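Local coordinates for major capsid protein (Human herpesvirus 1, PDB 1NO7), which builds the icosahedral shell of the herpesvirus capsid, and is represented here by the large upper domain that probably caps the capsomer towers, at residues P158-A163 and M237-D242; G152-A157 and V244-A249; G309-V314 and N327-Q332; W287-L292 and A482-I487; N57-R62 and D112-G117. All coordinates share one frame; numbering follows the deposited sequence.

Contacts 1 and 4 are buried, contacts 2 and 5 partly so, and contact 3 lies at the surface. Contacts 1 and 2 share helix 234-256 and touch each other, D242 of contact 1 meeting the 152-157 chain of contact 2. Contacts 3 and 4 are neighbours near short strands, with nearest atoms about 5 Å apart. Contact 5 is remote from the first pair, its centre about 46 Å from that of contact 1. Chemistry shifts with place: helix packing with a hydroxyl-carboxylate meeting in contact 1, rings and methyls in contacts 2 and 4, a backbone bond in contact 3, an arginine-to-carbonyl bond in contact 5.

Contact 1 (P158-A163 and M237-D242); sequences PATIAA and MAVYRD
T160 lays its CG2 methyl against V239 where two helices pack nearly perpendicular: the segments on helix 158-169 and helix 234-256 cross at -90°, their axes 9.1 Å apart at closest approach. This is a small buried helix-helix crossing, with T160 and A163 both directed at the second helix. On V239, CG2 does most of the touching. Anti to its own carbonyl carbon and beside the backbone N, it sits 3.6 Å from T160 CG2 and 3.7 Å from A163 CB, in contact with both residues of the opposing helix. A212 and W206 also pack on V239.

The other branch of the threonine is polar. The side chains of T160 and D242 cross at about a right angle, with T160 OG1 2.6 Å from D242 OD1; A157 O is also within reach of the hydroxyl. The same OD1 probably accepts a hydrogen bond from A157 N, the residue just before helix 158-169. A carboxylate placed at the start of a helix would probably be stabilised in its charged form. D242 CG lies anti to the backbone N (chi1 -150°), beside the carbonyl carbon, and stands 3.7 Å from T160 OG1.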
# COMPACT_ATOMS: atom_id res chain seq x y z
N PRO A 158 -7.87 20.51 11.46
CA PRO A 158 -8.49 19.60 12.44
C PRO A 158 -9.46 18.66 11.73
O PRO A 158 -9.35 17.43 11.83
CB PRO A 158 -9.23 20.54 13.38
CG PRO A 158 -8.43 21.77 13.34
CD PRO A 158 -8.02 21.91 11.89
N ALA A 159 -10.40 19.27 11.01
CA ALA A 159 -11.40 18.53 10.26
C ALA A 159 -10.77 17.38 9.48
O ALA A 159 -10.87 16.22 9.89
CB ALA A 159 -12.12 19.47 9.31
N THR A 160 -10.11 17.71 8.38
CA THR A 160 -9.48 16.70 7.54
C THR A 160 -8.81 15.57 8.30
O THR A 160 -8.80 14.44 7.82
CB THR A 160 -8.44 17.30 6.61
OG1 THR A 160 -7.77 18.38 7.29
CG2 THR A 160 -9.08 17.80 5.35
N ILE A 161 -8.26 15.85 9.47
CA ILE A 161 -7.61 14.78 10.21
C ILE A 161 -8.65 13.85 10.81
O ILE A 161 -8.67 12.64 10.51
CB ILE A 161 -6.74 15.32 11.35
CG1 ILE A 161 -5.70 16.29 10.79
CG2 ILE A 161 -6.03 14.17 12.03
CD1 ILE A 161 -4.93 17.02 11.88
N ALA A 162 -9.52 14.41 11.64
CA ALA A 162 -10.57 13.62 12.28
C ALA A 162 -11.33 12.84 11.20
O ALA A 162 -11.68 11.67 11.41
CB ALA A 162 -11.53 14.53 13.04
N ALA A 163 -11.56 13.47 10.06
CA ALA A 163 -12.26 12.83 8.95
C ALA A 163 -11.49 11.58 8.49
O ALA A 163 -11.99 10.46 8.59
CB ALA A 163 -12.40 13.80 7.79
N MET A 237 -15.53 17.93 0.30
CA MET A 237 -14.51 17.92 -0.76
C MET A 237 -13.25 18.45 -0.15
O MET A 237 -12.16 18.01 -0.49
CB MET A 237 -14.87 18.79 -1.95
CG MET A 237 -13.76 18.78 -3.03
SD MET A 237 -13.49 17.14 -3.82
CE MET A 237 -12.74 17.64 -5.41
N ALA A 238 -13.43 19.42 0.76
CA ALA A 238 -12.32 20.05 1.48
C ALA A 238 -11.30 18.96 1.83
O ALA A 238 -10.17 18.95 1.32
CB ALA A 238 -12.83 20.72 2.76
N VAL A 239 -11.73 18.04 2.69
CA VAL A 239 -10.89 16.94 3.12
C VAL A 239 -10.06 16.36 1.98
O VAL A 239 -8.84 16.50 1.95
CB VAL A 239 -11.73 15.81 3.72
CG1 VAL A 239 -10.89 14.56 3.88
CG2 VAL A 239 -12.30 16.26 5.07
N TYR A 240 -10.72 15.71 1.03
CA TYR A 240 -10.00 15.12 -0.10
C TYR A 240 -8.91 16.01 -0.71
O TYR A 240 -7.84 15.52 -1.11
CB TYR A 240 -10.98 14.70 -1.19
CG TYR A 240 -11.69 13.43 -0.83
CD1 TYR A 240 -12.86 13.43 -0.07
CD2 TYR A 240 -11.13 12.21 -1.20
CE1 TYR A 240 -13.46 12.23 0.33
CE2 TYR A 240 -11.70 11.03 -0.82
CZ TYR A 240 -12.86 11.03 -0.05
OH TYR A 240 -13.36 9.80 0.34
N ARG A 241 -9.19 17.31 -0.81
CA ARG A 241 -8.24 18.26 -1.38
C ARG A 241 -7.08 18.38 -0.39
O ARG A 241 -5.93 18.07 -0.73
CB ARG A 241 -8.89 19.64 -1.54
CG ARG A 241 -10.11 19.70 -2.45
CD ARG A 241 -10.91 20.97 -2.16
NE ARG A 241 -12.03 21.17 -3.07
CZ ARG A 241 -11.90 21.43 -4.36
NH1 ARG A 241 -10.69 21.51 -4.91
NH2 ARG A 241 -12.97 21.60 -5.12
N ASP A 242 -7.40 18.80 0.83
CA ASP A 242 -6.42 18.97 1.89
C ASP A 242 -5.44 17.80 1.88
O ASP A 242 -4.23 17.99 1.94
CB ASP A 242 -7.12 19.05 3.25
CG ASP A 242 -6.35 19.90 4.24
OD1 ASP A 242 -6.74 19.94 5.43
OD2 ASP A 242 -5.36 20.54 3.82

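Contact 2 (G152-A157 and V244-A249); sequences GRHAMA and VAHVEA
H154 and H246 supply the aromatic part of this contact, and they meet rim to rim: the ring centroids are 5.0 Å apart, the planes stand at 68°, and neither ring lies over the face of the other. The H154 ring instead turns one face to the helix backbone, with A245 O 3.7 Å above its centre and H246 N over the same face nearer the rim. H154 NE2 and H246 N make no hydrogen bond, since the angle is poor.

The Met-aromatic part belongs to M156. Its side chain crosses that of H246 at about a right angle, and its SD stands 4.3 Å from the centroid of the H246 ring, 20° off the normal. A bend at chi3 of M156 (-103°) turns CE over the same face, though its exact spacing is doubtful. In fold terms, G152-A157 belongs to the connection between helix 139-150 and helix 158-169, which here packs against helix 234-256.

Two alanine methyls one turn apart on that helix pack on H154. A249 CB lies 3.5 Å from H154 CB, while A245 CB approaches H154 CE1 at 3.4 Å.

Polar ties lead outward: H154 O accepts a hydrogen bond from Y572 OH, R153 NH1 forms a salt bridge with D256 OD1, and H246 NE2 and T571 OG1 are joined by a weak hydrogen bond.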
# COMPACT_ATOMS: atom_id res chain seq x y z
N GLY A 152 5.62 26.57 9.23
CA GLY A 152 5.89 27.26 7.98
C GLY A 152 5.56 26.45 6.74
O GLY A 152 5.78 26.92 5.62
N ARG A 153 5.05 25.24 6.93
CA ARG A 153 4.67 24.38 5.81
C ARG A 153 3.24 23.90 6.02
O ARG A 153 2.68 24.05 7.11
CB ARG A 153 5.58 23.15 5.72
CG ARG A 153 7.06 23.45 5.64
CD ARG A 153 7.89 22.20 6.00
NE ARG A 153 9.33 22.49 6.04
CZ ARG A 153 10.06 22.75 4.96
NH1 ARG A 153 9.50 22.76 3.76
NH2 ARG A 153 11.36 23.02 5.09
N HIS A 154 2.68 23.30 4.97
CA HIS A 154 1.31 22.78 4.97
C HIS A 154 0.88 22.11 6.28
O HIS A 154 1.71 21.56 7.02
CB HIS A 154 1.13 21.79 3.82
CG HIS A 154 -0.27 21.28 3.68
ND1 HIS A 154 -1.27 22.00 3.06
CD2 HIS A 154 -0.85 20.15 4.15
CE1 HIS A 154 -2.41 21.33 3.14
NE2 HIS A 154 -2.18 20.21 3.80
N ALA A 155 -0.43 22.14 6.56
CA ALA A 155 -0.93 21.53 7.79
C ALA A 155 -2.41 21.16 7.77
O ALA A 155 -3.28 22.00 8.04
CB ALA A 155 -0.64 22.46 8.98
N MET A 156 -2.68 19.89 7.47
CA MET A 156 -4.04 19.35 7.43
C MET A 156 -4.86 19.92 8.60
O MET A 156 -4.47 19.81 9.76
CB MET A 156 -3.98 17.80 7.47
CG MET A 156 -3.30 17.18 6.23
SD MET A 156 -3.32 15.36 6.24
CE MET A 156 -1.61 14.98 6.74
N ALA A 157 -6.00 20.55 8.29
CA ALA A 157 -6.84 21.15 9.32
C ALA A 157 -7.48 20.10 10.24
O ALA A 157 -7.63 18.93 9.87
CB ALA A 157 -7.92 22.01 8.66
N VAL A 244 -4.42 15.68 -0.53
CA VAL A 244 -3.43 15.83 -1.59
C VAL A 244 -2.57 17.08 -1.39
O VAL A 244 -1.38 17.08 -1.71
CB VAL A 244 -4.09 15.94 -2.96
CG1 VAL A 244 -2.99 15.86 -4.04
CG2 VAL A 244 -5.12 14.84 -3.13
N ALA A 245 -3.17 18.15 -0.87
CA ALA A 245 -2.46 19.40 -0.63
C ALA A 245 -1.25 19.17 0.28
O ALA A 245 -0.24 19.89 0.20
CB ALA A 245 -3.42 20.43 -0.01
N HIS A 246 -1.37 18.17 1.16
CA HIS A 246 -0.31 17.82 2.10
C HIS A 246 0.71 17.02 1.32
O HIS A 246 1.85 17.44 1.17
CB HIS A 246 -0.89 16.96 3.23
CG HIS A 246 0.01 16.82 4.42
ND1 HIS A 246 0.09 17.79 5.40
CD2 HIS A 246 0.83 15.82 4.80
CE1 HIS A 246 0.93 17.39 6.34
NE2 HIS A 246 1.40 16.20 6.00
N VAL A 247 0.30 15.86 0.81
CA VAL A 247 1.20 15.02 0.03
C VAL A 247 1.93 15.88 -0.99
O VAL A 247 2.99 15.49 -1.49
CB VAL A 247 0.45 13.88 -0.69
CG1 VAL A 247 1.35 13.26 -1.79
CG2 VAL A 247 0.04 12.80 0.33
N GLU A 248 1.38 17.05 -1.30
CA GLU A 248 2.04 17.92 -2.26
C GLU A 248 3.21 18.61 -1.57
O GLU A 248 4.27 18.77 -2.17
CB GLU A 248 1.08 18.96 -2.82
CG GLU A 248 0.10 18.39 -3.84
CD GLU A 248 -0.74 19.46 -4.51
OE1 GLU A 248 -0.16 20.31 -5.22
OE2 GLU A 248 -1.97 19.46 -4.32
N ALA A 249 3.03 19.00 -0.31
CA ALA A 249 4.09 19.67 0.45
C ALA A 249 5.19 18.69 0.81
O ALA A 249 6.37 19.00 0.65
CB ALA A 249 3.54 20.31 1.72

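Contact 3 (G309-V314 and N327-Q332); sequences GGHDPV and NRNDGQ
The H311 ring has D330 CA above it but off-centre, a CH-pi contact of 4.3 Å to the ring centroid. N329 ND2 comes to its edge in the ring plane, 3.3 Å from H311 NE2. The H311 and N329 side chains cross at about a right angle, with ring and amide planes 67° apart. Round the same imidazole, H311 CD2 reaches obliquely to the peptide between D330 and G331, 3.5 Å from G331 N. G331 has positive phi and no side chain, and H311 CB comes within 3.9 Å of G331 CA.

Further along, the backbones join. V314 N donates to G331 O at 3.0 Å, nearly straight at 170°, and V314 and Q332 form a parallel beta bridge. Their side chains share one face of this short pairing: V314 CG1, set between its own backbone N and carbonyl carbon, packs 3.4 Å from Q332 CB. Q332 CA adds a CA-H...O contact to V314 O. On N327-Q332 itself, R328 NE and D330 OD1 make a salt bridge, and R328 NH1 reaches E453 as a second partner.

The bridge marks where strand 314-316 starts beside strand 332-334; a backbone bond between V314 and L333 continues the pairing, and G309, just after strand 307-308, is backbone-bonded to A457 at the start of strand 457-462.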
# COMPACT_ATOMS: atom_id res chain seq x y z
N GLY A 309 5.65 -12.71 -9.00
CA GLY A 309 5.11 -13.98 -8.57
C GLY A 309 6.06 -15.13 -8.85
O GLY A 309 5.72 -16.29 -8.63
N GLY A 310 7.26 -14.81 -9.33
CA GLY A 310 8.23 -15.85 -9.62
C GLY A 310 8.56 -15.96 -11.09
O GLY A 310 9.15 -16.94 -11.53
N HIS A 311 8.17 -14.94 -11.86
CA HIS A 311 8.44 -14.93 -13.30
C HIS A 311 8.87 -13.55 -13.75
O HIS A 311 8.54 -12.55 -13.11
CB HIS A 311 7.18 -15.30 -14.09
CG HIS A 311 6.57 -16.60 -13.70
ND1 HIS A 311 7.13 -17.82 -14.02
CD2 HIS A 311 5.44 -16.88 -13.00
CE1 HIS A 311 6.37 -18.79 -13.54
NE2 HIS A 311 5.34 -18.25 -12.91
N ASP A 312 9.61 -13.49 -14.85
CA ASP A 312 10.02 -12.20 -15.39
C ASP A 312 8.70 -11.52 -15.73
O ASP A 312 7.90 -12.05 -16.50
CB ASP A 312 10.85 -12.40 -16.66
CG ASP A 312 12.14 -13.15 -16.40
OD1 ASP A 312 12.10 -14.20 -15.72
OD2 ASP A 312 13.20 -12.68 -16.87
N PRO A 313 8.45 -10.34 -15.14
CA PRO A 313 7.21 -9.59 -15.38
C PRO A 313 6.95 -9.10 -16.82
O PRO A 313 7.69 -8.26 -17.34
CB PRO A 313 7.31 -8.44 -14.37
CG PRO A 313 8.78 -8.19 -14.32
CD PRO A 313 9.34 -9.60 -14.23
N VAL A 314 5.89 -9.64 -17.44
CA VAL A 314 5.47 -9.26 -18.79
C VAL A 314 4.21 -8.40 -18.67
O VAL A 314 3.26 -8.78 -17.97
CB VAL A 314 5.15 -10.49 -19.66
CG1 VAL A 314 4.12 -11.36 -18.96
CG2 VAL A 314 4.65 -10.04 -21.02
N ASN A 327 -7.37 -17.36 -12.81
CA ASN A 327 -6.40 -18.36 -12.38
C ASN A 327 -5.18 -18.41 -13.28
O ASN A 327 -4.87 -19.47 -13.83
CB ASN A 327 -7.04 -19.75 -12.36
CG ASN A 327 -8.19 -19.84 -11.39
OD1 ASN A 327 -8.02 -19.61 -10.19
ND2 ASN A 327 -9.38 -20.17 -11.89
N ARG A 328 -4.50 -17.28 -13.45
CA ARG A 328 -3.31 -17.26 -14.30
C ARG A 328 -2.02 -17.16 -13.49
O ARG A 328 -1.86 -16.28 -12.64
CB ARG A 328 -3.37 -16.12 -15.30
CG ARG A 328 -2.96 -14.78 -14.76
CD ARG A 328 -3.18 -13.75 -15.84
NE ARG A 328 -2.64 -14.21 -17.11
CZ ARG A 328 -3.06 -13.78 -18.30
NH1 ARG A 328 -4.03 -12.88 -18.39
NH2 ARG A 328 -2.50 -14.25 -19.41
N ASN A 329 -1.11 -18.08 -13.76
CA ASN A 329 0.17 -18.11 -13.07
C ASN A 329 1.27 -18.07 -14.12
O ASN A 329 1.81 -19.11 -14.50
CB ASN A 329 0.28 -19.39 -12.24
CG ASN A 329 1.54 -19.44 -11.41
OD1 ASN A 329 1.79 -20.41 -10.70
ND2 ASN A 329 2.34 -18.38 -11.48
N ASP A 330 1.59 -16.87 -14.59
CA ASP A 330 2.62 -16.73 -15.60
C ASP A 330 3.39 -15.42 -15.47
O ASP A 330 4.24 -15.11 -16.31
CB ASP A 330 2.01 -16.79 -17.00
CG ASP A 330 1.24 -15.53 -17.35
OD1 ASP A 330 0.22 -15.26 -16.68
OD2 ASP A 330 1.66 -14.81 -18.28
N GLY A 331 3.09 -14.65 -14.43
CA GLY A 331 3.80 -13.39 -14.26
C GLY A 331 3.58 -12.39 -15.40
O GLY A 331 4.51 -11.97 -16.10
N GLN A 332 2.32 -12.01 -15.58
CA GLN A 332 1.93 -11.05 -16.59
C GLN A 332 1.16 -9.97 -15.84
O GLN A 332 0.13 -10.25 -15.22
CB GLN A 332 1.04 -11.71 -17.63
CG GLN A 332 0.79 -10.84 -18.83
CD GLN A 332 -0.02 -11.55 -19.88
OE1 GLN A 332 -1.20 -11.83 -19.68
NE2 GLN A 332 0.62 -11.86 -21.00

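Contact 4 (W287-L292 and A482-I487); sequences WDCDAL and ALHAGI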
# COMPACT_ATOMS: atom_id res chain seq x y z
N TRP A 287 -1.14 -0.50 -9.04
CA TRP A 287 -2.20 -0.90 -9.96
C TRP A 287 -1.70 -1.04 -11.41
O TRP A 287 -1.94 -2.05 -12.06
CB TRP A 287 -3.35 0.11 -9.89
CG TRP A 287 -4.22 -0.08 -8.68
CD1 TRP A 287 -4.59 0.88 -7.76
CD2 TRP A 287 -4.92 -1.28 -8.30
NE1 TRP A 287 -5.47 0.35 -6.84
CE2 TRP A 287 -5.69 -0.97 -7.15
CE3 TRP A 287 -4.96 -2.58 -8.83
CZ2 TRP A 287 -6.51 -1.93 -6.52
CZ3 TRP A 287 -5.78 -3.54 -8.19
CH2 TRP A 287 -6.53 -3.20 -7.05
N ASP A 288 -0.99 -0.03 -11.91
CA ASP A 288 -0.45 -0.11 -13.27
C ASP A 288 1.01 -0.58 -13.23
O ASP A 288 1.42 -1.25 -12.28
CB ASP A 288 -0.57 1.24 -13.99
CG ASP A 288 0.03 2.38 -13.19
OD1 ASP A 288 1.22 2.26 -12.82
OD2 ASP A 288 -0.67 3.39 -12.96
N CYS A 289 1.79 -0.22 -14.25
CA CYS A 289 3.20 -0.62 -14.32
C CYS A 289 4.15 0.55 -14.56
O CYS A 289 5.22 0.36 -15.14
CB CYS A 289 3.43 -1.65 -15.44
SG CYS A 289 2.72 -3.29 -15.17
N ASP A 290 3.77 1.76 -14.14
CA ASP A 290 4.65 2.91 -14.35
C ASP A 290 5.92 2.75 -13.51
O ASP A 290 7.02 2.53 -14.04
CB ASP A 290 3.95 4.23 -13.97
CG ASP A 290 2.98 4.71 -15.04
OD1 ASP A 290 2.79 5.94 -15.17
OD2 ASP A 290 2.38 3.86 -15.74
N ALA A 291 5.76 2.87 -12.20
CA ALA A 291 6.87 2.74 -11.29
C ALA A 291 7.71 1.54 -11.66
O ALA A 291 8.94 1.56 -11.51
CB ALA A 291 6.37 2.61 -9.85
N LEU A 292 7.06 0.49 -12.17
CA LEU A 292 7.79 -0.72 -12.54
C LEU A 292 8.61 -0.60 -13.83
O LEU A 292 9.66 -1.24 -13.99
CB LEU A 292 6.82 -1.92 -12.63
CG LEU A 292 7.49 -3.23 -12.16
CD1 LEU A 292 6.43 -4.29 -11.71
CD2 LEU A 292 8.42 -3.74 -13.28
N ALA A 482 6.11 -5.72 -2.63
CA ALA A 482 5.04 -4.88 -3.15
C ALA A 482 3.98 -5.76 -3.82
O ALA A 482 4.27 -6.86 -4.30
CB ALA A 482 5.59 -3.86 -4.16
N LEU A 483 2.74 -5.27 -3.85
CA LEU A 483 1.65 -5.99 -4.47
C LEU A 483 1.13 -5.25 -5.69
O LEU A 483 0.97 -4.01 -5.67
CB LEU A 483 0.51 -6.20 -3.48
CG LEU A 483 0.99 -7.12 -2.36
CD1 LEU A 483 -0.14 -7.38 -1.39
CD2 LEU A 483 1.52 -8.42 -2.97
N HIS A 484 0.89 -6.00 -6.76
CA HIS A 484 0.39 -5.45 -8.00
C HIS A 484 -1.05 -5.04 -7.78
O HIS A 484 -1.35 -3.89 -7.44
CB HIS A 484 0.47 -6.48 -9.11
CG HIS A 484 0.07 -5.95 -10.45
ND1 HIS A 484 0.56 -4.77 -10.95
CD2 HIS A 484 -0.75 -6.45 -11.40
CE1 HIS A 484 0.06 -4.56 -12.15
NE2 HIS A 484 -0.74 -5.57 -12.45
N ALA A 485 -1.97 -5.97 -7.95
CA ALA A 485 -3.36 -5.64 -7.73
C ALA A 485 -3.69 -5.92 -6.28
O ALA A 485 -4.23 -6.98 -5.95
CB ALA A 485 -4.24 -6.48 -8.64
N GLY A 486 -3.38 -4.99 -5.38
CA GLY A 486 -3.69 -5.24 -3.98
C GLY A 486 -4.29 -4.01 -3.34
O GLY A 486 -4.23 -2.92 -3.92
N ILE A 487 -4.88 -4.15 -2.15
CA ILE A 487 -5.43 -2.97 -1.50
C ILE A 487 -5.09 -2.96 -0.01
O ILE A 487 -4.79 -4.01 0.58
CB ILE A 487 -6.98 -2.84 -1.70
CG1 ILE A 487 -7.76 -3.77 -0.75
CG2 ILE A 487 -7.31 -3.13 -3.15
CD1 ILE A 487 -7.82 -5.20 -1.16
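The tight link between strand 478-483 and strand 486-489, an inverse gamma turn centred on A485, receives W287 and the chain leading into helix 290-296. The CB bond of W287 points away from A482-I487, but the benzo end of its indole comes back to them: CZ3 packs 3.3 Å from A485 CB, and CZ2 lies 3.7 Å from I487 CG2. G486 O stands 3.5 Å above the indole plane, offset toward the rim. The pyrrole nitrogen of W287 is engaged outside the contact, with NE1 hydrogen-bonded to D217 OD2.

H484 approaches the other part of the segment. W287 O lies oblique to its ring, 3.2 Å from H484 CE1; D288 O is at the ring edge, in plane, 3.6 Å from the same CE1. D288 itself forms an Asx turn: D290 N donates to D288 OD1 at 2.9 Å, reaching it from above the carboxylate plane, while OD2 is bonded to T337 OG1.

No hydrogen bond joins the two segments. They meet by packing, largely of the indole, helped perhaps by electrostatic attraction between the polarised C-H at H484 CE1 and the two backbone carbonyls.

Contact 5 (N57-R62 and D112-G117); sequences NAWGQR and DVPPAG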
# COMPACT_ATOMS: atom_id res chain seq x y z
N ASN A 57 3.57 -22.17 7.47
CA ASN A 57 3.58 -23.61 7.60
C ASN A 57 4.97 -24.19 7.49
O ASN A 57 5.16 -25.40 7.62
CB ASN A 57 2.66 -24.25 6.56
CG ASN A 57 1.19 -23.88 6.76
OD1 ASN A 57 0.69 -23.90 7.89
ND2 ASN A 57 0.51 -23.54 5.68
N ALA A 58 5.95 -23.32 7.28
CA ALA A 58 7.33 -23.76 7.16
C ALA A 58 8.19 -23.04 8.19
O ALA A 58 9.27 -23.49 8.56
CB ALA A 58 7.84 -23.48 5.75
N TRP A 59 7.68 -21.90 8.66
CA TRP A 59 8.39 -21.10 9.65
C TRP A 59 7.62 -21.06 10.95
O TRP A 59 7.86 -20.21 11.79
CB TRP A 59 8.57 -19.67 9.14
CG TRP A 59 9.40 -19.57 7.89
CD1 TRP A 59 9.10 -20.07 6.65
CD2 TRP A 59 10.66 -18.91 7.75
NE1 TRP A 59 10.09 -19.76 5.75
CE2 TRP A 59 11.06 -19.04 6.40
CE3 TRP A 59 11.49 -18.21 8.64
CZ2 TRP A 59 12.26 -18.51 5.91
CZ3 TRP A 59 12.69 -17.68 8.16
CH2 TRP A 59 13.06 -17.83 6.80
N GLY A 60 6.67 -21.98 11.10
CA GLY A 60 5.90 -22.00 12.33
C GLY A 60 6.80 -22.31 13.50
O GLY A 60 6.67 -21.76 14.60
N GLN A 61 7.75 -23.22 13.25
CA GLN A 61 8.69 -23.62 14.27
C GLN A 61 9.75 -22.54 14.41
O GLN A 61 9.86 -21.92 15.47
CB GLN A 61 9.35 -24.94 13.87
CG GLN A 61 8.35 -26.04 13.56
CD GLN A 61 9.02 -27.30 13.08
OE1 GLN A 61 9.80 -27.92 13.81
NE2 GLN A 61 8.72 -27.70 11.85
N ARG A 62 10.50 -22.33 13.34
CA ARG A 62 11.55 -21.32 13.31
C ARG A 62 11.17 -20.07 14.11
O ARG A 62 12.01 -19.48 14.79
CB ARG A 62 11.86 -20.93 11.88
CG ARG A 62 12.39 -22.06 11.02
CD ARG A 62 12.41 -21.62 9.57
NE ARG A 62 13.08 -22.56 8.68
CZ ARG A 62 14.40 -22.77 8.64
NH1 ARG A 62 15.21 -22.09 9.45
NH2 ARG A 62 14.90 -23.64 7.78
N ASP A 112 13.58 -21.42 -0.41
CA ASP A 112 12.28 -21.53 0.28
C ASP A 112 12.39 -21.43 1.80
O ASP A 112 11.54 -20.82 2.46
CB ASP A 112 11.59 -22.85 -0.07
CG ASP A 112 10.43 -22.67 -1.02
OD1 ASP A 112 9.49 -21.92 -0.68
OD2 ASP A 112 10.45 -23.28 -2.11
N VAL A 113 13.44 -22.05 2.33
CA VAL A 113 13.70 -22.06 3.76
C VAL A 113 15.22 -22.02 3.96
O VAL A 113 15.97 -22.55 3.14
CB VAL A 113 13.12 -23.33 4.42
CG1 VAL A 113 12.70 -23.03 5.85
CG2 VAL A 113 11.94 -23.85 3.60
N PRO A 114 15.70 -21.38 5.04
CA PRO A 114 17.13 -21.26 5.35
C PRO A 114 17.81 -22.60 5.57
O PRO A 114 17.53 -23.29 6.56
CB PRO A 114 17.15 -20.41 6.61
CG PRO A 114 15.92 -19.60 6.49
CD PRO A 114 14.91 -20.60 6.02
N PRO A 115 18.73 -22.99 4.67
CA PRO A 115 19.47 -24.25 4.77
C PRO A 115 20.23 -24.36 6.09
O PRO A 115 21.46 -24.31 6.11
CB PRO A 115 20.41 -24.19 3.56
CG PRO A 115 19.60 -23.42 2.55
CD PRO A 115 19.02 -22.30 3.39
N ALA A 116 19.49 -24.52 7.18
CA ALA A 116 20.04 -24.64 8.53
C ALA A 116 21.51 -25.05 8.53
O ALA A 116 21.87 -26.07 7.95
CB ALA A 116 19.22 -25.64 9.34
N GLY A 117 22.34 -24.25 9.19
CA GLY A 117 23.76 -24.58 9.24
C GLY A 117 24.68 -23.53 9.84
O GLY A 117 24.34 -22.88 10.84
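R62 stretches from helix 60-64 over the loop at D112-G117. Its CB points toward that loop, and the chain leaves extended from CG to NE. CD lies over the indole of W59 in its own segment, 3.5 Å above the ring plane and offset toward the rim; V113 CG1 lies over the same face. Across the contact, R62 CD is 4.0 Å from V113 CG1. The spacing of NE to that methyl is doubtful in the model. R62 chi4 (-72°) turns CZ out of the line of the extended chain, toward P114. There the guanidinium presents a face to the proline: P114 CD sits 3.4 Å from R62 CZ, over the centre of the group. NH1 comes to 3.8 Å from P114 CB, and NH2 completes the reach by donating to P114 O at 2.9 Å. That bond is bent (139°), and the oxygen lies 27° out of the guanidinium plane.

W59 works on the same proline. The two side chains reach toward each other, tip to tip, with W59 CH2 3.4 Å from P114 CG. D112 O lies at the indole edge, near its plane, 3.7 Å from W59 NE1. F55 meets the W59 ring edge-to-face, and Y40 packs on P114.

A buried proline gripped by an aromatic tip and a guanidinium face thus fastens the loop ahead of strand 122-124 to the start of helix 60-64, where W59 occupies the N-cap position.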